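PDB 4P5A: thymidylate synthase ThyX from Streptomyces cacaoi subsp. asoensis, which acts as a UMP/dUMP methylase, probably catalysing the FAD-dependent reductive methylation of dUMP to dTMP with methylenetetrahydrofolate as methyl donor and NADPH as reductant. Local coordinates for residues 6-11 with 140-145; 105-110 with 172-177; 113-118 with 132-137; 150-155 with 167-172. One frame throughout, in Å; residues are numbered along the deposited sequence. Where two conformers were deposited one is given.

Contact 1 of 4, residues 6-11 with 140-145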
loop_
_atom_site.group_PDB
_atom_site.type_symbol
_atom_site.label_atom_id
_atom_site.label_comp_id
_atom_site.label_asym_id
_atom_site.label_seq_id
_atom_site.Cartn_x
_atom_site.Cartn_y
_atom_site.Cartn_z
ATOM N N ILE B 6 5.877 13.211 38.096
ATOM C CA ILE B 6 5.663 13.296 36.690
ATOM C C ILE B 6 6.485 14.464 36.134
ATOM O O ILE B 6 6.784 15.461 36.846
ATOM C CB ILE B 6 4.183 13.539 36.344
ATOM C CG1 ILE B 6 3.629 14.861 36.941
ATOM C CG2 ILE B 6 3.218 12.343 36.843
ATOM C CD1 ILE B 6 2.338 15.269 36.213
ATOM N N GLU B 7 6.722 14.441 34.809
ATOM C CA GLU B 7 7.333 15.529 34.114
ATOM C C GLU B 7 6.353 16.103 33.048
ATOM O O GLU B 7 5.809 15.328 32.198
ATOM C CB GLU B 7 8.636 15.068 33.465
ATOM C CG GLU B 7 9.237 16.158 32.636
ATOM C CD GLU B 7 10.428 15.697 31.785
ATOM O OE1 GLU B 7 10.642 14.475 31.535
ATOM O OE2 GLU B 7 11.156 16.608 31.341
ATOM N N LEU B 8 6.033 17.406 33.118
ATOM C CA LEU B 8 5.286 18.027 32.031
ATOM C C LEU B 8 6.205 18.662 31.014
ATOM O O LEU B 8 7.111 19.406 31.361
ATOM C CB LEU B 8 4.346 19.112 32.511
ATOM C CG LEU B 8 3.477 18.678 33.687
ATOM C CD1 LEU B 8 2.803 19.963 34.239
ATOM C CD2 LEU B 8 2.442 17.735 33.182
ATOM N N ARG B 9 5.932 18.420 29.735
ATOM C CA ARG B 9 6.759 18.991 28.652
ATOM C C ARG B 9 5.833 19.508 27.576
ATOM O O ARG B 9 4.689 19.075 27.494
ATOM C CB ARG B 9 7.687 17.928 28.054
ATOM C CG ARG B 9 8.554 17.162 29.025
ATOM C CD ARG B 9 9.543 16.211 28.315
ATOM N NE ARG B 9 10.536 16.931 27.492
ATOM C CZ ARG B 9 11.815 17.130 27.819
ATOM N NH1 ARG B 9 12.314 16.657 28.955
ATOM N NH2 ARG B 9 12.606 17.795 26.986
ATOM N N SER B 10 6.322 20.441 26.742
ATOM C CA SER B 10 5.540 20.937 25.643
ATOM C C SER B 10 6.235 20.732 24.322
ATOM O O SER B 10 5.789 21.309 23.334
ATOM C CB SER B 10 5.300 22.427 25.799
ATOM O OG SER B 10 4.427 22.693 26.906
ATOM N N ASP B 11 7.369 20.046 24.309
ATOM C CA ASP B 11 8.150 20.042 23.068
ATOM C C ASP B 11 7.788 18.754 22.288
ATOM O O ASP B 11 7.362 17.755 22.869
ATOM C CB ASP B 11 9.659 20.059 23.314
ATOM C CG ASP B 11 10.136 18.930 24.239
ATOM O OD1 ASP B 11 9.328 18.348 25.007
ATOM O OD2 ASP B 11 11.345 18.604 24.203
ATOM N N SER B 140 -5.543 21.417 35.354
ATOM C CA SER B 140 -6.318 20.201 35.216
ATOM C C SER B 140 -5.455 19.047 34.740
ATOM O O SER B 140 -5.630 17.893 35.221
ATOM C CB SER B 140 -7.414 20.389 34.183
ATOM O OG SER B 140 -8.440 21.223 34.674
ATOM N N ALA B 141 -4.577 19.356 33.778
ATOM C CA ALA B 141 -3.719 18.273 33.198
ATOM C C ALA B 141 -2.799 17.758 34.304
ATOM O O ALA B 141 -2.681 16.559 34.517
ATOM C CB ALA B 141 -2.943 18.799 32.030
ATOM N N THR B 142 -2.174 18.682 35.066
ATOM C CA THR B 142 -1.328 18.257 36.153
ATOM C C THR B 142 -2.060 17.295 37.080
ATOM O O THR B 142 -1.511 16.264 37.458
ATOM C CB THR B 142 -0.773 19.472 36.951
ATOM O OG1 THR B 142 0.038 20.221 36.068
ATOM C CG2 THR B 142 0.136 19.001 38.139
ATOM N N ARG B 143 -3.289 17.625 37.452
ATOM C CA ARG B 143 -3.959 16.825 38.454
ATOM C C ARG B 143 -4.302 15.435 37.867
ATOM O O ARG B 143 -4.114 14.372 38.497
ATOM C CB ARG B 143 -5.248 17.542 38.875
ATOM C CG ARG B 143 -5.865 17.052 40.151
ATOM C CD ARG B 143 -6.947 16.131 39.859
ATOM N NE ARG B 143 -7.705 15.632 41.004
ATOM C CZ ARG B 143 -9.014 15.725 41.117
ATOM N NH1 ARG B 143 -9.729 16.382 40.198
ATOM N NH2 ARG B 143 -9.621 15.175 42.178
ATOM N N ALA B 144 -4.837 15.460 36.675
ATOM C CA ALA B 144 -5.194 14.154 36.019
ATOM C C ALA B 144 -3.948 13.303 35.788
ATOM O O ALA B 144 -4.004 12.094 36.039
ATOM C CB ALA B 144 -5.861 14.449 34.788
ATOM N N TYR B 145 -2.835 13.911 35.319
ATOM C CA TYR B 145 -1.624 13.102 34.991
ATOM C C TYR B 145 -1.028 12.548 36.298
ATOM O O TYR B 145 -0.549 11.419 36.324
ATOM C CB TYR B 145 -0.563 13.916 34.293
ATOM C CG TYR B 145 -0.952 14.570 32.953
ATOM C CD1 TYR B 145 -2.128 14.197 32.262
ATOM C CD2 TYR B 145 -0.111 15.510 32.376
ATOM C CE1 TYR B 145 -2.456 14.819 31.042
ATOM C CE2 TYR B 145 -0.409 16.113 31.202
ATOM C CZ TYR B 145 -1.593 15.752 30.524
ATOM O OH TYR B 145 -1.870 16.343 29.313
#

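Contact 2 of 4, residues 105-110 with 172-177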
loop_
_atom_site.group_PDB
_atom_site.type_symbol
_atom_site.label_atom_id
_atom_site.label_comp_id
_atom_site.label_asym_id
_atom_site.label_seq_id
_atom_site.Cartn_x
_atom_site.Cartn_y
_atom_site.Cartn_z
ATOM N N ALA B 105 6.541 11.178 31.412
ATOM C CA ALA B 105 6.594 12.451 30.676
ATOM C C ALA B 105 5.315 12.598 29.957
ATOM O O ALA B 105 4.863 11.628 29.254
ATOM C CB ALA B 105 7.747 12.505 29.739
ATOM N N PHE B 106 4.699 13.774 30.081
ATOM C CA PHE B 106 3.300 13.994 29.606
ATOM C C PHE B 106 3.279 15.334 28.921
ATOM O O PHE B 106 3.939 16.310 29.373
ATOM C CB PHE B 106 2.239 13.979 30.767
ATOM C CG PHE B 106 2.239 12.740 31.515
ATOM C CD1 PHE B 106 2.987 12.619 32.657
ATOM C CD2 PHE B 106 1.585 11.604 30.986
ATOM C CE1 PHE B 106 3.089 11.434 33.335
ATOM C CE2 PHE B 106 1.667 10.340 31.679
ATOM C CZ PHE B 106 2.392 10.282 32.867
ATOM N N TYR B 107 2.530 15.440 27.813
ATOM C CA TYR B 107 2.485 16.671 27.076
ATOM C C TYR B 107 1.408 17.670 27.612
ATOM O O TYR B 107 0.251 17.298 27.879
ATOM C CB TYR B 107 2.134 16.372 25.556
ATOM C CG TYR B 107 1.924 17.606 24.702
ATOM C CD1 TYR B 107 0.615 18.082 24.428
ATOM C CD2 TYR B 107 3.022 18.331 24.185
ATOM C CE1 TYR B 107 0.413 19.226 23.682
ATOM C CE2 TYR B 107 2.828 19.492 23.414
ATOM C CZ TYR B 107 1.553 19.933 23.183
ATOM O OH TYR B 107 1.313 21.067 22.413
ATOM N N VAL B 108 1.802 18.945 27.665
ATOM C CA VAL B 108 0.801 20.019 27.883
ATOM C C VAL B 108 1.171 21.106 26.903
ATOM O O VAL B 108 2.346 21.337 26.653
ATOM C CB VAL B 108 0.858 20.576 29.427
ATOM C CG1 VAL B 108 0.421 19.521 30.412
ATOM C CG2 VAL B 108 2.230 21.087 29.728
ATOM N N PRO B 109 0.190 21.814 26.371
ATOM C CA PRO B 109 0.507 22.848 25.379
ATOM C C PRO B 109 1.303 23.994 25.998
ATOM O O PRO B 109 1.096 24.286 27.178
ATOM C CB PRO B 109 -0.852 23.299 24.881
ATOM C CG PRO B 109 -1.938 22.666 25.841
ATOM C CD PRO B 109 -1.244 21.631 26.676
ATOM N N ASP B 110 2.165 24.651 25.224
ATOM C CA ASP B 110 2.840 25.837 25.797
ATOM C C ASP B 110 1.974 27.120 25.711
ATOM O O ASP B 110 0.813 27.137 25.239
ATOM C CB ASP B 110 4.198 26.061 25.192
ATOM C CG ASP B 110 4.125 26.473 23.769
ATOM O OD1 ASP B 110 3.068 26.988 23.249
ATOM O OD2 ASP B 110 5.155 26.301 23.137
ATOM N N SER B 172 -1.880 11.898 26.335
ATOM C CA SER B 172 -0.807 12.855 26.325
ATOM C C SER B 172 0.555 12.297 26.692
ATOM O O SER B 172 1.554 13.013 26.672
ATOM C CB SER B 172 -1.157 13.980 27.323
ATOM O OG SER B 172 -1.205 13.344 28.633
ATOM N N THR B 173 0.588 11.019 27.092
ATOM C CA THR B 173 1.821 10.357 27.462
ATOM C C THR B 173 2.800 10.376 26.240
ATOM O O THR B 173 2.364 10.086 25.150
ATOM C CB THR B 173 1.522 8.847 27.768
ATOM O OG1 THR B 173 0.599 8.810 28.879
ATOM C CG2 THR B 173 2.820 8.164 28.241
ATOM N N TYR B 174 4.060 10.716 26.449
ATOM C CA TYR B 174 5.024 10.749 25.321
ATOM C C TYR B 174 5.371 9.323 24.885
ATOM O O TYR B 174 5.499 8.395 25.757
ATOM C CB TYR B 174 6.301 11.453 25.751
ATOM C CG TYR B 174 6.223 12.933 25.515
ATOM C CD1 TYR B 174 6.571 13.493 24.305
ATOM C CD2 TYR B 174 5.764 13.791 26.547
ATOM C CE1 TYR B 174 6.493 14.905 24.113
ATOM C CE2 TYR B 174 5.735 15.162 26.391
ATOM C CZ TYR B 174 6.127 15.712 25.172
ATOM O OH TYR B 174 6.137 17.060 24.960
ATOM N N SER B 175 5.502 9.166 23.554
ATOM C CA SER B 175 6.028 7.970 22.995
ATOM C C SER B 175 7.163 8.363 22.019
ATOM O O SER B 175 7.420 9.544 21.804
ATOM C CB SER B 175 4.842 7.228 22.307
ATOM O OG SER B 175 5.265 5.860 22.033
ATOM N N VAL B 176 7.898 7.364 21.528
ATOM C CA VAL B 176 9.033 7.609 20.706
ATOM C C VAL B 176 8.998 6.557 19.620
ATOM O O VAL B 176 8.649 5.404 19.927
ATOM C CB VAL B 176 10.355 7.575 21.495
ATOM C CG1 VAL B 176 10.649 6.263 22.133
ATOM C CG2 VAL B 176 11.494 8.004 20.643
ATOM N N LEU B 177 9.324 6.920 18.391
ATOM C CA LEU B 177 9.267 5.911 17.303
ATOM C C LEU B 177 10.223 6.360 16.183
ATOM O O LEU B 177 10.623 7.536 16.107
ATOM C CB LEU B 177 7.800 5.833 16.716
ATOM C CG LEU B 177 7.291 7.098 16.034
ATOM C CD1 LEU B 177 6.176 6.667 14.973
ATOM C CD2 LEU B 177 6.571 8.122 16.916
#

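Contact 3 of 4, residues 113-118 with 132-137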
loop_
_atom_site.group_PDB
_atom_site.type_symbol
_atom_site.label_atom_id
_atom_site.label_comp_id
_atom_site.label_asym_id
_atom_site.label_seq_id
_atom_site.Cartn_x
_atom_site.Cartn_y
_atom_site.Cartn_z
ATOM N N ARG B 113 0.179 28.161 22.265
ATOM C CA ARG B 113 -0.902 27.341 21.662
ATOM C C ARG B 113 -2.290 28.022 21.718
ATOM O O ARG B 113 -2.719 28.580 22.768
ATOM C CB ARG B 113 -0.971 26.017 22.403
ATOM C CG ARG B 113 -0.845 24.789 21.424
ATOM C CD ARG B 113 -2.156 24.530 21.013
ATOM N NE ARG B 113 -2.361 23.194 20.459
ATOM C CZ ARG B 113 -3.488 22.927 19.818
ATOM N NH1 ARG B 113 -4.372 23.890 19.680
ATOM N NH2 ARG B 113 -3.771 21.727 19.356
ATOM N N LEU B 114 -3.041 27.915 20.642
ATOM C CA LEU B 114 -4.425 28.472 20.676
ATOM C C LEU B 114 -5.269 27.490 21.437
ATOM O O LEU B 114 -5.194 26.288 21.159
ATOM C CB LEU B 114 -4.955 28.624 19.261
ATOM C CG LEU B 114 -3.986 29.405 18.338
ATOM C CD1 LEU B 114 -4.356 29.310 16.865
ATOM C CD2 LEU B 114 -3.829 30.866 18.755
ATOM N N LEU B 115 -6.061 27.948 22.403
ATOM C CA LEU B 115 -6.796 27.013 23.260
ATOM C C LEU B 115 -8.301 27.004 23.105
ATOM O O LEU B 115 -8.947 26.176 23.745
ATOM C CB LEU B 115 -6.434 27.210 24.745
ATOM C CG LEU B 115 -4.978 27.013 25.142
ATOM C CD1 LEU B 115 -4.745 27.390 26.640
ATOM C CD2 LEU B 115 -4.647 25.518 24.929
ATOM N N ARG B 116 -8.840 27.920 22.292
ATOM C CA ARG B 116 -10.280 28.022 22.103
ATOM C C ARG B 116 -10.673 27.744 20.700
ATOM O O ARG B 116 -9.865 27.845 19.778
ATOM C CB ARG B 116 -10.784 29.397 22.490
ATOM C CG ARG B 116 -10.727 29.562 23.929
ATOM C CD ARG B 116 -11.310 30.857 24.390
ATOM N NE ARG B 116 -11.329 30.754 25.841
ATOM C CZ ARG B 116 -12.387 30.403 26.572
ATOM N NH1 ARG B 116 -13.579 30.166 26.025
ATOM N NH2 ARG B 116 -12.256 30.353 27.887
ATOM N N GLN B 117 -11.938 27.425 20.518
ATOM C CA GLN B 117 -12.404 27.117 19.183
ATOM C C GLN B 117 -13.614 27.975 18.869
ATOM O O GLN B 117 -14.449 28.165 19.710
ATOM C CB GLN B 117 -12.775 25.639 19.067
ATOM C CG GLN B 117 -13.116 25.210 17.613
ATOM C CD GLN B 117 -13.106 23.675 17.393
ATOM O OE1 GLN B 117 -13.314 23.164 16.255
ATOM N NE2 GLN B 117 -12.908 22.945 18.472
ATOM N N GLU B 118 -13.687 28.522 17.671
ATOM C CA GLU B 118 -14.926 29.181 17.213
ATOM C C GLU B 118 -15.562 28.480 16.002
ATOM O O GLU B 118 -14.874 27.797 15.217
ATOM C CB GLU B 118 -14.646 30.649 16.852
ATOM C CG GLU B 118 -14.022 31.468 17.965
ATOM C CD GLU B 118 -13.773 32.935 17.525
ATOM O OE1 GLU B 118 -13.469 33.137 16.305
ATOM O OE2 GLU B 118 -13.884 33.856 18.393
ATOM N N ASP B 132 -5.490 33.046 31.963
ATOM C CA ASP B 132 -6.278 32.134 32.742
ATOM C C ASP B 132 -6.590 30.769 32.043
ATOM O O ASP B 132 -6.613 29.699 32.708
ATOM C CB ASP B 132 -7.586 32.742 33.241
ATOM C CG ASP B 132 -8.243 31.817 34.256
ATOM O OD1 ASP B 132 -7.494 31.355 35.175
ATOM O OD2 ASP B 132 -9.440 31.478 34.114
ATOM N N ASP B 133 -6.853 30.814 30.738
ATOM C CA ASP B 133 -7.070 29.532 29.975
ATOM C C ASP B 133 -5.855 28.601 30.074
ATOM O O ASP B 133 -6.022 27.426 30.381
ATOM C CB ASP B 133 -7.441 29.779 28.504
ATOM C CG ASP B 133 -8.825 30.408 28.370
ATOM O OD1 ASP B 133 -9.062 31.221 27.451
ATOM O OD2 ASP B 133 -9.697 30.091 29.213
ATOM N N HIS B 134 -4.653 29.125 29.830
ATOM C CA HIS B 134 -3.465 28.283 29.911
ATOM C C HIS B 134 -3.320 27.725 31.326
ATOM O O HIS B 134 -3.097 26.532 31.510
ATOM C CB HIS B 134 -2.178 28.992 29.488
ATOM C CG HIS B 134 -0.993 28.063 29.374
ATOM N ND1 HIS B 134 0.125 28.166 30.174
ATOM C CD2 HIS B 134 -0.766 27.008 28.553
ATOM C CE1 HIS B 134 0.991 27.219 29.850
ATOM N NE2 HIS B 134 0.464 26.509 28.860
ATOM N N GLN B 135 -3.477 28.598 32.329
ATOM C CA GLN B 135 -3.339 28.128 33.724
ATOM C C GLN B 135 -4.295 27.006 34.063
ATOM O O GLN B 135 -3.890 26.142 34.811
ATOM C CB GLN B 135 -3.536 29.279 34.725
ATOM C CG GLN B 135 -2.348 30.250 34.787
ATOM C CD GLN B 135 -2.771 31.653 35.407
ATOM O OE1 GLN B 135 -1.951 32.581 35.474
ATOM N NE2 GLN B 135 -4.057 31.783 35.833
ATOM N N GLN B 136 -5.533 27.088 33.574
ATOM C CA GLN B 136 -6.601 26.135 33.843
ATOM C C GLN B 136 -6.248 24.813 33.173
ATOM O O GLN B 136 -6.366 23.728 33.796
ATOM C CB GLN B 136 -7.956 26.636 33.288
ATOM C CG GLN B 136 -8.741 27.426 34.320
ATOM C CD GLN B 136 -8.435 26.904 35.757
ATOM O OE1 GLN B 136 -8.975 25.858 36.211
ATOM N NE2 GLN B 136 -7.496 27.597 36.437
ATOM N N VAL B 137 -5.750 24.905 31.944
ATOM C CA VAL B 137 -5.211 23.669 31.305
ATOM C C VAL B 137 -4.062 23.009 32.079
ATOM O O VAL B 137 -4.152 21.796 32.391
ATOM C CB VAL B 137 -4.874 23.856 29.791
ATOM C CG1 VAL B 137 -4.170 22.600 29.198
ATOM C CG2 VAL B 137 -6.156 24.145 28.994
#

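Contact 4 of 4, residues 150-155 with 167-172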
loop_
_atom_site.group_PDB
_atom_site.type_symbol
_atom_site.label_atom_id
_atom_site.label_comp_id
_atom_site.label_asym_id
_atom_site.label_seq_id
_atom_site.Cartn_x
_atom_site.Cartn_y
_atom_site.Cartn_z
ATOM N N GLU B 150 0.196 7.886 39.381
ATOM C CA GLU B 150 0.285 7.263 40.724
ATOM C C GLU B 150 -0.412 5.878 40.696
ATOM O O GLU B 150 0.092 4.872 41.293
ATOM C CB GLU B 150 -0.344 8.234 41.745
ATOM C CG GLU B 150 -0.732 7.589 43.070
ATOM C CD GLU B 150 -1.604 8.553 43.895
ATOM O OE1 GLU B 150 -1.501 9.793 43.668
ATOM O OE2 GLU B 150 -2.415 8.055 44.715
ATOM N N GLU B 151 -1.533 5.802 39.962
ATOM C CA GLU B 151 -2.242 4.543 39.831
ATOM C C GLU B 151 -1.497 3.544 38.938
ATOM O O GLU B 151 -1.534 2.348 39.216
ATOM C CB GLU B 151 -3.701 4.707 39.333
ATOM C CG GLU B 151 -4.645 5.536 40.259
ATOM C CD GLU B 151 -4.728 4.944 41.702
ATOM O OE1 GLU B 151 -4.534 3.719 41.912
ATOM O OE2 GLU B 151 -4.880 5.795 42.620
ATOM N N TYR B 152 -0.847 4.031 37.872
ATOM C CA TYR B 152 -0.031 3.151 37.031
ATOM C C TYR B 152 1.053 2.527 37.906
ATOM O O TYR B 152 1.248 1.308 37.890
ATOM C CB TYR B 152 0.610 3.992 35.929
ATOM C CG TYR B 152 1.579 3.290 35.052
ATOM C CD1 TYR B 152 2.925 3.692 34.957
ATOM C CD2 TYR B 152 1.129 2.233 34.226
ATOM C CE1 TYR B 152 3.835 3.050 34.088
ATOM C CE2 TYR B 152 2.052 1.577 33.332
ATOM C CZ TYR B 152 3.378 2.015 33.275
ATOM O OH TYR B 152 4.281 1.386 32.460
ATOM N N GLN B 153 1.741 3.362 38.678
ATOM C CA GLN B 153 2.831 2.785 39.511
ATOM C C GLN B 153 2.292 1.848 40.584
ATOM O O GLN B 153 2.941 0.857 40.914
ATOM C CB GLN B 153 3.589 3.937 40.179
ATOM C CG GLN B 153 4.503 4.703 39.257
ATOM C CD GLN B 153 5.551 3.819 38.609
ATOM O OE1 GLN B 153 6.257 3.134 39.295
ATOM N NE2 GLN B 153 5.649 3.847 37.250
ATOM N N ARG B 154 1.140 2.188 41.156
ATOM C CA ARG B 154 0.532 1.291 42.171
ATOM C C ARG B 154 0.207 -0.070 41.590
ATOM O O ARG B 154 0.465 -1.138 42.219
ATOM C CB ARG B 154 -0.796 1.857 42.699
ATOM C CG ARG B 154 -1.195 1.222 44.067
ATOM C CD ARG B 154 -2.599 1.589 44.546
ATOM N NE ARG B 154 -2.935 3.006 44.442
ATOM C CZ ARG B 154 -2.461 4.020 45.186
ATOM N NH1 ARG B 154 -1.574 3.882 46.199
ATOM N NH2 ARG B 154 -2.895 5.224 44.903
ATOM N N LEU B 155 -0.359 -0.075 40.379
ATOM C CA LEU B 155 -0.622 -1.334 39.683
ATOM C C LEU B 155 0.649 -2.103 39.419
ATOM O O LEU B 155 0.673 -3.312 39.714
ATOM C CB LEU B 155 -1.408 -1.140 38.384
ATOM C CG LEU B 155 -2.843 -0.673 38.667
ATOM C CD1 LEU B 155 -3.433 -0.065 37.303
ATOM C CD2 LEU B 155 -3.759 -1.795 39.345
ATOM N N LEU B 167 -3.387 0.920 30.984
ATOM C CA LEU B 167 -4.742 1.384 30.737
ATOM C C LEU B 167 -5.080 2.746 31.338
ATOM O O LEU B 167 -5.943 3.448 30.819
ATOM C CB LEU B 167 -5.741 0.348 31.188
ATOM C CG LEU B 167 -6.235 -0.626 30.116
ATOM C CD1 LEU B 167 -5.040 -1.211 29.386
ATOM C CD2 LEU B 167 -6.978 -1.740 30.949
ATOM N N VAL B 168 -4.452 3.092 32.478
ATOM C CA VAL B 168 -4.807 4.338 33.154
ATOM C C VAL B 168 -4.072 5.572 32.616
ATOM O O VAL B 168 -4.398 6.717 33.023
ATOM C CB VAL B 168 -4.540 4.196 34.692
ATOM C CG1 VAL B 168 -5.500 3.073 35.224
ATOM C CG2 VAL B 168 -3.065 3.987 34.956
ATOM N N LEU B 169 -3.104 5.379 31.704
ATOM C CA LEU B 169 -2.248 6.531 31.236
ATOM C C LEU B 169 -2.949 7.284 30.115
ATOM O O LEU B 169 -3.647 6.658 29.269
ATOM C CB LEU B 169 -0.824 6.088 30.771
ATOM C CG LEU B 169 -0.018 5.354 31.869
ATOM C CD1 LEU B 169 1.235 4.888 31.307
ATOM C CD2 LEU B 169 0.323 6.322 32.954
ATOM N N PRO B 170 -2.789 8.624 30.083
ATOM C CA PRO B 170 -3.540 9.464 29.216
ATOM C C PRO B 170 -2.929 9.471 27.813
ATOM O O PRO B 170 -1.741 9.080 27.605
ATOM C CB PRO B 170 -3.337 10.854 29.833
ATOM C CG PRO B 170 -2.020 10.805 30.505
ATOM C CD PRO B 170 -1.986 9.388 31.045
ATOM N N VAL B 171 -3.697 9.963 26.865
ATOM C CA VAL B 171 -3.217 10.039 25.474
ATOM C C VAL B 171 -2.156 11.108 25.286
ATOM O O VAL B 171 -1.527 11.222 24.186
ATOM C CB VAL B 171 -4.374 10.244 24.488
ATOM C CG1 VAL B 171 -5.377 9.025 24.460
ATOM C CG2 VAL B 171 -5.088 11.558 24.779
ATOM N N SER B 172 -1.880 11.898 26.335
ATOM C CA SER B 172 -0.807 12.855 26.325
ATOM C C SER B 172 0.555 12.297 26.692
ATOM O O SER B 172 1.554 13.013 26.672
ATOM C CB SER B 172 -1.157 13.980 27.323
ATOM O OG SER B 172 -1.205 13.344 28.633
#

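Contact 1 of 4, residues 6-11 with 140-145
The backbone of 6-11 runs past the helical turn 140-145 with I6 nearest Y145 and L8 nearest T142, their CA atoms 7.5 and 7.8 Å apart. The arrangement is a strand packed on a helix: strand 7-9, paired in parallel with 105-107, lies against the long helix 131-157, and the alternation of the strand sends I6 and L8 to the helix while E7 and R9 take the other face. I6 holds CG1 between its backbone N and carbonyl carbon (chi1 60°), and the extended remainder of the chain brings CD1 to 3.7 Å from Y145 CB, the two side chains crossing at about a right angle. L8 spreads its two methyls over the helix. L8 CD2 meets the edge of the Y145 ring near its plane, 3.5 Å from Y145 CD2. One face of the same ring carries A141 O, offset toward the rim, and Y145 OH bonds to Y107 O; together these contacts would limit the rotation of the ring. R143, directed away from the strand, forms salt bridges with E150 and E151 of a second subunit, so the helix is held between the strand and a neighbouring chain. The other methyl of L8 goes to the hydroxyl of T142, which is already hydrogen-bonded to V138 O one turn back; the polar atom is thus satisfied while L8 CD1 lies beside it, 3.3 Å from T142 OG1.

Contact 2 of 4, residues 105-110 with 172-177
S172 O takes one hydrogen bond, from Y107 N at 2.9 Å; F106 CA adds only a CA-H...O contact beside it. A second backbone bond, Y174 N to A105 O at 3.1 Å, is almost straight (173°), and the two bonds enclose a single isolated beta bridge, F106 with T173. The strand axes lie at 99° to each other, consistent with the bridge remaining single. F106 and T173 lie side by side, with T173 OG1 at the edge of the phenyl ring, 3.4 Å from F106 CE2; that hydroxyl bonds to P170 O. The Y174 ring lies along strand 105-107, from A105 to Y107: CD2 approaches A105 CB, and OH meets the edge of the Y107 ring, 3.5 Å from Y107 CD2, while bonding to D11 O. An alanine at Y174 would lose these ring contacts and the hydroxyl bond, and would probably loosen the junction between the strands. Strand 105-107 lies between this junction and strand 7-9, F106 and V108 pack on helix 131-157, and strand 174-181 continues into the antiparallel sheet between 69-77 and 91-94.

Contact 3 of 4, residues 113-118 with 132-137
R116 and D133 meet with their side chains crossing at about a right angle and their flat groups turned 45° against each other. The arginine, extended from CG to NE, offers the guanidinium side-on: R116 NE bonds to D133 OD1 at 2.8 Å and nearly straight (171°), R116 NH2 to D133 OD2 at 2.9 Å. OD1 lies in the guanidinium plane, yet the arginine stands above the carboxylate plane, so the salt bridge is two-pronged without being flat. D133 OD1 is gripped a second time, by S130 N just ahead of helix 131-157, which fixes the carboxylate at the first turn. NH2 of R116 has a further, weak bond to S158 O of a second subunit. Beside the ion pair L115 brings CD1 against the backbone of the same helix, 3.6 Å from H134 CA and 4.2 Å from V137 CG2, arriving at the edge of the imidazole near its plane. L115 and R116 form a classic beta bulge, standing together opposite V127 in the hairpin of strands 116-118 and 125-127; this is consistent with both consecutive residues reaching the helix, R116 through the end of its chain. A leucine in place of R116 would lose both charged bonds and would probably leave D133 with less to balance its charge. H134 sets CG anti to its backbone N (chi1 -171°), and from there its NE2 bonds to P109 O.

Contact 4 of 4, residues 150-155 with 167-172
Y152 sets CG anti to its backbone N (chi1 174°), L169 sets CG beside its own N (chi1 -58°), and the two side chains cross obliquely with a methyl over the ring. L169 CD1 sits 3.8 Å from the centroid of the Y152 phenol ring, only 7° off the normal, a well-centred CH-pi contact. The other methyl, L169 CD2, drops to Y152 CB at 3.8 Å, so L169 straddles the start of the side chain and the ring. V168 places CG2 between its backbone N and carbonyl carbon, which brings this methyl to 3.7 Å from Y152 N, against the helix backbone. CG1 of V168 meets L155 CD1 more loosely, one turn on. The phenol is held at its far end by the bond of Y152 OH to V102 N. E151 leads its carboxylate away from the loop, and OE1 bonds to S140 OG of a second subunit. The contact thus folds the loop after helix 162-165 back on helix 131-157, next to R166 of the nucleotide pocket, before the chain enters strand 174-181.

From the N terminus, contact 1 closes the longest of the four loops, bringing strand 7-9 to the middle of helix 131-157. Contact 2 starts inside that loop, at strand 105-107, and ends beyond it at strand 174-181, so contacts 1 and 2 cross. Contact 3, a short loop through the 116-118/125-127 hairpin to the start of the helix, nests inside both. Contact 4 follows contacts 1 and 3 in series, near the helix's other end, and nests inside contact 2, sharing S172 with it. Three contacts therefore use the one helix, contact 2 ties the small parallel sheet to the larger antiparallel one, and all four touch a second subunit.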